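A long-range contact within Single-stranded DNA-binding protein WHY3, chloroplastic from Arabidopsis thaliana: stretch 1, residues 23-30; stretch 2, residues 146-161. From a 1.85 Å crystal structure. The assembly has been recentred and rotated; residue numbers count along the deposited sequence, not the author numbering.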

ATOM      1  N   THR A  23      13.209  -0.266  19.516  1.00 19.20           N
ATOM      2  CA  THR A  23      12.935  -1.386  18.636  1.00 21.74           C
ATOM      3  C   THR A  23      11.429  -1.614  18.605  1.00 20.51           C
ATOM      4  O   THR A  23      10.747  -1.494  19.615  1.00 22.31           O
ATOM      5  CB  THR A  23      13.647  -2.687  19.129  1.00 28.37           C
ATOM      6  OG1 THR A  23      15.042  -2.442  19.264  1.00 33.24           O
ATOM      7  CG2 THR A  23      13.463  -3.787  18.158  1.00 23.29           C
ATOM      8  N   ILE A  24      10.912  -1.906  17.420  1.00 19.61           N
ATOM      9  CA  ILE A  24       9.487  -2.075  17.171  1.00 21.48           C
ATOM     10  C   ILE A  24       9.245  -3.439  16.557  1.00 21.35           C
ATOM     11  O   ILE A  24       9.785  -3.750  15.490  1.00 21.81           O
ATOM     12  CB  ILE A  24       8.965  -1.013  16.193  1.00 20.56           C
ATOM     13  CG1 ILE A  24       9.300   0.370  16.755  1.00 19.41           C
ATOM     14  CG2 ILE A  24       7.481  -1.142  15.979  1.00 22.91           C
ATOM     15  CD1 ILE A  24       8.961   1.502  15.850  1.00 27.43           C
ATOM     16  N   GLU A  25       8.444  -4.237  17.249  1.00 22.07           N
ATOM     17  CA  GLU A  25       8.157  -5.624  16.838  1.00 27.81           C
ATOM     18  C   GLU A  25       6.673  -5.875  16.653  1.00 21.35           C
ATOM     19  O   GLU A  25       5.867  -5.615  17.528  1.00 24.50           O
ATOM     20  CB  GLU A  25       8.681  -6.643  17.865  1.00 34.43           C
ATOM     21  CG  GLU A  25       8.489  -8.103  17.380  1.00 54.30           C
ATOM     22  CD  GLU A  25       9.777  -8.855  16.980  1.00 54.46           C
ATOM     23  OE1 GLU A  25      10.786  -8.721  17.719  1.00 64.91           O
ATOM     24  OE2 GLU A  25       9.772  -9.594  15.938  1.00 38.31           O
ATOM     25  N   PRO A  26       6.296  -6.424  15.509  1.00 19.34           N
ATOM     26  CA  PRO A  26       4.875  -6.721  15.379  1.00 20.74           C
ATOM     27  C   PRO A  26       4.466  -7.980  16.154  1.00 25.08           C
ATOM     28  O   PRO A  26       5.273  -8.892  16.387  1.00 25.63           O
ATOM     29  CB  PRO A  26       4.689  -6.894  13.876  1.00 24.78           C
ATOM     30  CG  PRO A  26       6.013  -7.050  13.327  1.00 26.96           C
ATOM     31  CD  PRO A  26       7.041  -6.656  14.269  1.00 24.51           C
ATOM     32  N   ARG A  27       3.205  -8.000  16.552  1.00 23.57           N
ATOM     33  CA  ARG A  27       2.601  -9.118  17.280  1.00 28.54           C
ATOM     34  C   ARG A  27       1.286  -9.463  16.607  1.00 25.34           C
ATOM     35  O   ARG A  27       0.462  -8.586  16.334  1.00 21.41           O
ATOM     36  CB  ARG A  27       2.321  -8.696  18.712  1.00 23.73           C
ATOM     37  CG  ARG A  27       3.547  -8.494  19.544  1.00 24.72           C
ATOM     38  CD  ARG A  27       4.231  -9.842  19.754  1.00 36.17           C
ATOM     39  NE  ARG A  27       5.273  -9.755  20.763  1.00 42.07           N
ATOM     40  CZ  ARG A  27       6.575  -9.839  20.519  1.00 46.84           C
ATOM     41  NH1 ARG A  27       7.037 -10.030  19.293  1.00 56.61           N
ATOM     42  NH2 ARG A  27       7.430  -9.740  21.515  1.00 52.05           N
ATOM     43  N   ALA A  28       1.077 -10.751  16.350  1.00 26.23           N
ATOM     44  CA  ALA A  28      -0.030 -11.204  15.515  1.00 25.73           C
ATOM     45  C   ALA A  28      -1.361 -11.112  16.236  1.00 25.05           C
ATOM     46  O   ALA A  28      -1.397 -11.161  17.451  1.00 27.62           O
ATOM     47  CB  ALA A  28       0.223 -12.669  15.102  1.00 32.34           C
ATOM     48  N   PRO A  29      -2.466 -11.027  15.486  1.00 23.79           N
ATOM     49  CA  PRO A  29      -3.744 -11.188  16.165  1.00 25.20           C
ATOM     50  C   PRO A  29      -3.900 -12.607  16.748  1.00 33.50           C
ATOM     51  O   PRO A  29      -3.142 -13.495  16.366  1.00 31.96           O
ATOM     52  CB  PRO A  29      -4.768 -10.916  15.065  1.00 26.72           C
ATOM     53  CG  PRO A  29      -4.085 -11.179  13.811  1.00 31.87           C
ATOM     54  CD  PRO A  29      -2.610 -10.965  14.025  1.00 27.84           C
ATOM     55  N   GLU A  30      -4.856 -12.771  17.663  1.00 34.65           N
ATOM     56  CA  GLU A  30      -5.170 -14.069  18.251  1.00 38.31           C
ATOM     57  C   GLU A  30      -6.514 -14.543  17.737  1.00 38.16           C
ATOM     58  O   GLU A  30      -7.431 -13.750  17.539  1.00 31.95           O
ATOM     59  CB  GLU A  30      -5.202 -13.987  19.773  1.00 35.76           C
ATOM     60  CG  GLU A  30      -3.849 -13.769  20.398  1.00 42.50           C
ATOM     61  CD  GLU A  30      -3.915 -13.649  21.916  1.00 55.48           C
ATOM     62  OE1 GLU A  30      -5.005 -13.865  22.488  1.00 54.00           O
ATOM     63  OE2 GLU A  30      -2.879 -13.333  22.542  1.00 58.51           O
ATOM     64  N   VAL A 146       9.704   5.667   7.110  1.00 17.48           N
ATOM     65  CA  VAL A 146       9.855   4.221   7.125  1.00 17.73           C
ATOM     66  C   VAL A 146       8.759   3.662   8.039  1.00 17.12           C
ATOM     67  O   VAL A 146       8.073   2.702   7.684  1.00 16.49           O
ATOM     68  CB  VAL A 146      11.209   3.793   7.641  1.00 16.81           C
ATOM     69  CG1 VAL A 146      11.294   2.260   7.825  1.00 18.55           C
ATOM     70  CG2 VAL A 146      12.306   4.230   6.670  1.00 18.10           C
ATOM     71  N   LEU A 147       8.623   4.237   9.231  1.00 21.11           N
ATOM     72  CA  LEU A 147       7.520   3.801  10.139  1.00 16.80           C
ATOM     73  C   LEU A 147       6.139   3.939   9.540  1.00 21.24           C
ATOM     74  O   LEU A 147       5.316   3.008   9.621  1.00 20.37           O
ATOM     75  CB  LEU A 147       7.583   4.537  11.489  1.00 17.81           C
ATOM     76  CG  LEU A 147       8.868   4.391  12.277  1.00 20.16           C
ATOM     77  CD1 LEU A 147       8.812   5.095  13.651  1.00 23.42           C
ATOM     78  CD2 LEU A 147       9.253   2.928  12.447  1.00 26.19           C
ATOM     79  N   ILE A 148       5.843   5.082   8.941  1.00 18.68           N
ATOM     80  CA  ILE A 148       4.557   5.231   8.271  1.00 20.61           C
ATOM     81  C   ILE A 148       4.311   4.147   7.223  1.00 21.84           C
ATOM     82  O   ILE A 148       3.211   3.561   7.162  1.00 21.01           O
ATOM     83  CB  ILE A 148       4.375   6.633   7.640  1.00 26.11           C
ATOM     84  CG1 ILE A 148       4.392   7.728   8.701  1.00 28.31           C
ATOM     85  CG2 ILE A 148       3.059   6.701   6.877  1.00 26.73           C
ATOM     86  CD1 ILE A 148       4.471   9.119   8.080  1.00 35.78           C
ATOM     87  N   SER A 149       5.303   3.872   6.383  1.00 20.80           N
ATOM     88  CA  SER A 149       5.145   2.815   5.401  1.00 17.99           C
ATOM     89  C   SER A 149       4.908   1.451   6.055  1.00 18.10           C
ATOM     90  O   SER A 149       3.980   0.723   5.673  1.00 19.00           O
ATOM     91  CB  SER A 149       6.336   2.791   4.436  1.00 22.71           C
ATOM     92  OG  SER A 149       6.388   1.625   3.620  1.00 24.37           O
ATOM     93  N   ALA A 150       5.729   1.110   7.069  1.00 17.48           N
ATOM     94  CA  ALA A 150       5.621  -0.167   7.754  1.00 17.35           C
ATOM     95  C   ALA A 150       4.287  -0.281   8.506  1.00 20.82           C
ATOM     96  O   ALA A 150       3.686  -1.350   8.534  1.00 18.83           O
ATOM     97  CB  ALA A 150       6.787  -0.347   8.740  1.00 18.14           C
ATOM     98  N   PHE A 151       3.844   0.825   9.114  1.00 18.08           N
ATOM     99  CA  PHE A 151       2.588   0.850   9.877  1.00 18.79           C
ATOM    100  C   PHE A 151       1.372   0.673   8.947  1.00 24.93           C
ATOM    101  O   PHE A 151       0.428  -0.094   9.241  1.00 22.70           O
ATOM    102  CB  PHE A 151       2.423   2.170  10.670  1.00 18.92           C
ATOM    103  CG  PHE A 151       3.368   2.351  11.842  1.00 19.38           C
ATOM    104  CD1 PHE A 151       4.287   1.386  12.200  1.00 22.70           C
ATOM    105  CD2 PHE A 151       3.304   3.502  12.610  1.00 23.80           C
ATOM    106  CE1 PHE A 151       5.132   1.575  13.281  1.00 23.99           C
ATOM    107  CE2 PHE A 151       4.170   3.677  13.695  1.00 20.53           C
ATOM    108  CZ  PHE A 151       5.054   2.730  14.017  1.00 23.49           C
ATOM    109  N   ASN A 152       1.367   1.385   7.833  1.00 19.52           N
ATOM    110  CA  ASN A 152       0.296   1.192   6.852  1.00 23.64           C
ATOM    111  C   ASN A 152       0.291  -0.226   6.286  1.00 22.92           C
ATOM    112  O   ASN A 152      -0.767  -0.818   6.059  1.00 24.18           O
ATOM    113  CB  ASN A 152       0.371   2.231   5.742  1.00 25.46           C
ATOM    114  CG  ASN A 152      -0.347   3.492   6.097  1.00 34.92           C
ATOM    115  OD1 ASN A 152      -1.460   3.449   6.611  1.00 32.82           O
ATOM    116  ND2 ASN A 152       0.279   4.637   5.826  1.00 31.30           N
ATOM    117  N   PHE A 153       1.461  -0.785   6.052  1.00 19.49           N
ATOM    118  CA  PHE A 153       1.571  -2.176   5.649  1.00 19.29           C
ATOM    119  C   PHE A 153       0.946  -3.135   6.670  1.00 22.15           C
ATOM    120  O   PHE A 153       0.222  -4.087   6.318  1.00 20.29           O
ATOM    121  CB  PHE A 153       3.024  -2.556   5.404  1.00 18.70           C
ATOM    122  CG  PHE A 153       3.263  -4.022   5.353  1.00 21.04           C
ATOM    123  CD1 PHE A 153       3.052  -4.722   4.166  1.00 26.09           C
ATOM    124  CD2 PHE A 153       3.677  -4.725   6.463  1.00 19.23           C
ATOM    125  CE1 PHE A 153       3.251  -6.071   4.112  1.00 26.37           C
ATOM    126  CE2 PHE A 153       3.870  -6.101   6.394  1.00 22.27           C
ATOM    127  CZ  PHE A 153       3.648  -6.765   5.219  1.00 26.01           C
ATOM    128  N   VAL A 154       1.260  -2.925   7.937  1.00 17.96           N
ATOM    129  CA  VAL A 154       0.965  -3.937   8.934  1.00 20.22           C
ATOM    130  C   VAL A 154      -0.471  -3.878   9.425  1.00 16.53           C
ATOM    131  O   VAL A 154      -1.005  -4.878   9.893  1.00 19.93           O
ATOM    132  CB  VAL A 154       1.983  -3.875  10.102  1.00 18.16           C
ATOM    133  CG1 VAL A 154       1.621  -2.813  11.085  1.00 17.26           C
ATOM    134  CG2 VAL A 154       2.105  -5.237  10.738  1.00 24.08           C
ATOM    135  N   LEU A 155      -1.110  -2.730   9.299  1.00 17.56           N
ATOM    136  CA  LEU A 155      -2.441  -2.577   9.852  1.00 18.12           C
ATOM    137  C   LEU A 155      -3.457  -3.651   9.393  1.00 22.72           C
ATOM    138  O   LEU A 155      -4.155  -4.221  10.223  1.00 20.73           O
ATOM    139  CB  LEU A 155      -2.969  -1.169   9.596  1.00 19.22           C
ATOM    140  CG  LEU A 155      -2.656  -0.066  10.612  1.00 28.36           C
ATOM    141  CD1 LEU A 155      -3.017   1.300  10.042  1.00 22.75           C
ATOM    142  CD2 LEU A 155      -3.367  -0.244  11.908  1.00 24.46           C
ATOM    143  N   PRO A 156      -3.534  -3.929   8.078  1.00 22.49           N
ATOM    144  CA  PRO A 156      -4.459  -4.993   7.606  1.00 22.23           C
ATOM    145  C   PRO A 156      -4.173  -6.379   8.154  1.00 22.21           C
ATOM    146  O   PRO A 156      -5.112  -7.154   8.372  1.00 23.61           O
ATOM    147  CB  PRO A 156      -4.331  -4.946   6.083  1.00 26.76           C
ATOM    148  CG  PRO A 156      -3.320  -3.952   5.781  1.00 21.44           C
ATOM    149  CD  PRO A 156      -2.942  -3.174   6.967  1.00 19.70           C
ATOM    150  N   HIS A 157      -2.915  -6.668   8.458  1.00 17.24           N
ATOM    151  CA  HIS A 157      -2.555  -7.914   9.114  1.00 16.45           C
ATOM    152  C   HIS A 157      -2.956  -7.933  10.547  1.00 22.51           C
ATOM    153  O   HIS A 157      -3.427  -8.959  11.037  1.00 22.16           O
ATOM    154  CB  HIS A 157      -1.041  -8.120   8.991  1.00 26.14           C
ATOM    155  CG  HIS A 157      -0.591  -8.190   7.574  1.00 30.48           C
ATOM    156  ND1 HIS A 157      -0.521  -9.379   6.879  1.00 43.99           N
ATOM    157  CD2 HIS A 157      -0.223  -7.218   6.703  1.00 23.88           C
ATOM    158  CE1 HIS A 157      -0.132  -9.134   5.638  1.00 42.35           C
ATOM    159  NE2 HIS A 157       0.041  -7.831   5.500  1.00 32.37           N
ATOM    160  N   LEU A 158      -2.808  -6.801  11.245  1.00 18.36           N
ATOM    161  CA  LEU A 158      -3.141  -6.766  12.652  1.00 16.03           C
ATOM    162  C   LEU A 158      -4.631  -6.940  12.915  1.00 20.31           C
ATOM    163  O   LEU A 158      -5.012  -7.425  14.012  1.00 21.94           O
ATOM    164  CB  LEU A 158      -2.648  -5.506  13.365  1.00 17.90           C
ATOM    165  CG  LEU A 158      -1.153  -5.210  13.255  1.00 17.04           C
ATOM    166  CD1 LEU A 158      -0.794  -3.944  14.016  1.00 16.79           C
ATOM    167  CD2 LEU A 158      -0.266  -6.338  13.676  1.00 17.07           C
ATOM    168  N   ILE A 159      -5.452  -6.530  11.958  1.00 19.58           N
ATOM    169  CA  ILE A 159      -6.900  -6.672  12.094  1.00 18.46           C
ATOM    170  C   ILE A 159      -7.431  -7.969  11.451  1.00 24.84           C
ATOM    171  O   ILE A 159      -8.637  -8.202  11.415  1.00 21.69           O
ATOM    172  CB  ILE A 159      -7.658  -5.470  11.553  1.00 19.61           C
ATOM    173  CG1 ILE A 159      -7.492  -5.339  10.051  1.00 20.90           C
ATOM    174  CG2 ILE A 159      -7.173  -4.194  12.249  1.00 24.25           C
ATOM    175  CD1 ILE A 159      -8.383  -4.240   9.405  1.00 23.14           C
ATOM    176  N   GLY A 160      -6.531  -8.790  10.947  1.00 22.09           N
ATOM    177  CA  GLY A 160      -6.877 -10.082  10.375  1.00 24.56           C
ATOM    178  C   GLY A 160      -7.354 -10.107   8.953  1.00 29.65           C
ATOM    179  O   GLY A 160      -7.776 -11.162   8.482  1.00 28.05           O
ATOM    180  N   TRP A 161      -7.277  -8.983   8.245  1.00 21.73           N
ATOM    181  CA  TRP A 161      -7.814  -8.917   6.912  1.00 23.51           C
ATOM    182  C   TRP A 161      -6.891  -9.564   5.897  1.00 31.19           C
ATOM    183  O   TRP A 161      -7.303  -9.851   4.796  1.00 29.02           O
ATOM    184  CB  TRP A 161      -8.157  -7.480   6.505  1.00 21.29           C
ATOM    185  CG  TRP A 161      -9.433  -6.988   7.152  1.00 19.82           C
ATOM    186  CD1 TRP A 161     -10.044  -7.492   8.246  1.00 19.81           C
ATOM    187  CD2 TRP A 161     -10.257  -5.927   6.687  1.00 19.48           C
ATOM    188  NE1 TRP A 161     -11.187  -6.769   8.534  1.00 22.26           N
ATOM    189  CE2 TRP A 161     -11.335  -5.806   7.581  1.00 21.47           C
ATOM    190  CE3 TRP A 161     -10.167  -5.045   5.628  1.00 18.30           C
ATOM    191  CZ2 TRP A 161     -12.323  -4.858   7.416  1.00 20.96           C
ATOM    192  CZ3 TRP A 161     -11.151  -4.099   5.467  1.00 21.57           C
ATOM    193  CH2 TRP A 161     -12.224  -4.029   6.347  1.00 21.58           C
TER

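Strand 23-27 runs along helix 146-158 in nearly the same N-to-C direction, at 24° between axes that approach to 9.9 Å. The two stretches touch through residues at least 123 positions apart in sequence, and no hydrogen bond crosses between them; the 293 Å² they bury, both sides summed, rests on van der Waals packing. Strand alternation sets the pattern on stretch 1: Ile 24 and Pro 26 point toward the helix, while Thr 23 and Glu 25 lie out of its reach. The backbones draw together along the way, from 9.4 Å between the CA atoms of Ile 24 and Leu 147, through 8.0 Å between those of Pro 26 and Val 154, to 5.7 Å between those of Pro 29 and Leu 158.

On stretch 2 the contact begins at Leu 147. Its CA-to-CB bond points sideways, but the m,t rotamer carries the end of the side chain nearer the strand, and CD2 lies 3.7 Å from Ile 24 CD1. Ile 24, also m,t, extends its CD1 methyl into the wide gap between the backbones. One helical turn later, where Phe 151 N donates a hydrogen bond to Leu 147 O at 2.7 Å, the Phe 151 side chain starts sideways, but its end comes nearer the same isoleucine. Ile 24 CD1 sits at the ring edge, near its plane, 4.5 Å from Phe 151 CZ, so this is a loose apolar contact rather than packing on the ring face.

Val 154 points toward the strand and meets Pro 26, which also points across; Val 154 CG2 and Pro 26 CB are 4.4 Å apart. Here two compact side chains meet across a narrower gap. The helix then kinks at Pro 156 and His 157. Proline has no amide hydrogen to give to the preceding turn, and His 157 N makes only a weak 3.0 Å bond to Val 154 O. The regular pattern resumes with Leu 158 N bonding to Val 154 O at 3.0 Å.

At His 157 the backbone does the touching: its carbonyl O is 3.6 Å from Pro 29 CG, while the imidazole end leads away from stretch 1. Leu 158 is used twice. Its side chain, m,t, starts sideways but brings CD2 to 3.6 Å from Arg 27 O, a methyl against a backbone carbonyl; the guanidinium end of Arg 27 leads away. Leu 158 O lies 3.7 Å from Pro 29 CB. The proline ring thus packs against two successive carbonyl oxygens where the chains come closest.

Gly 160 ends the helix in a Schellman motif. Its phi of 83° is a value that favours glycine, and the turn is fastened by Gly 160 N to His 157 O at 3.1 Å and Trp 161 N to Pro 156 O at 2.8 Å. Gly 160 N also stands 4.5 Å from Pro 29 CG, the last contact along the stretch.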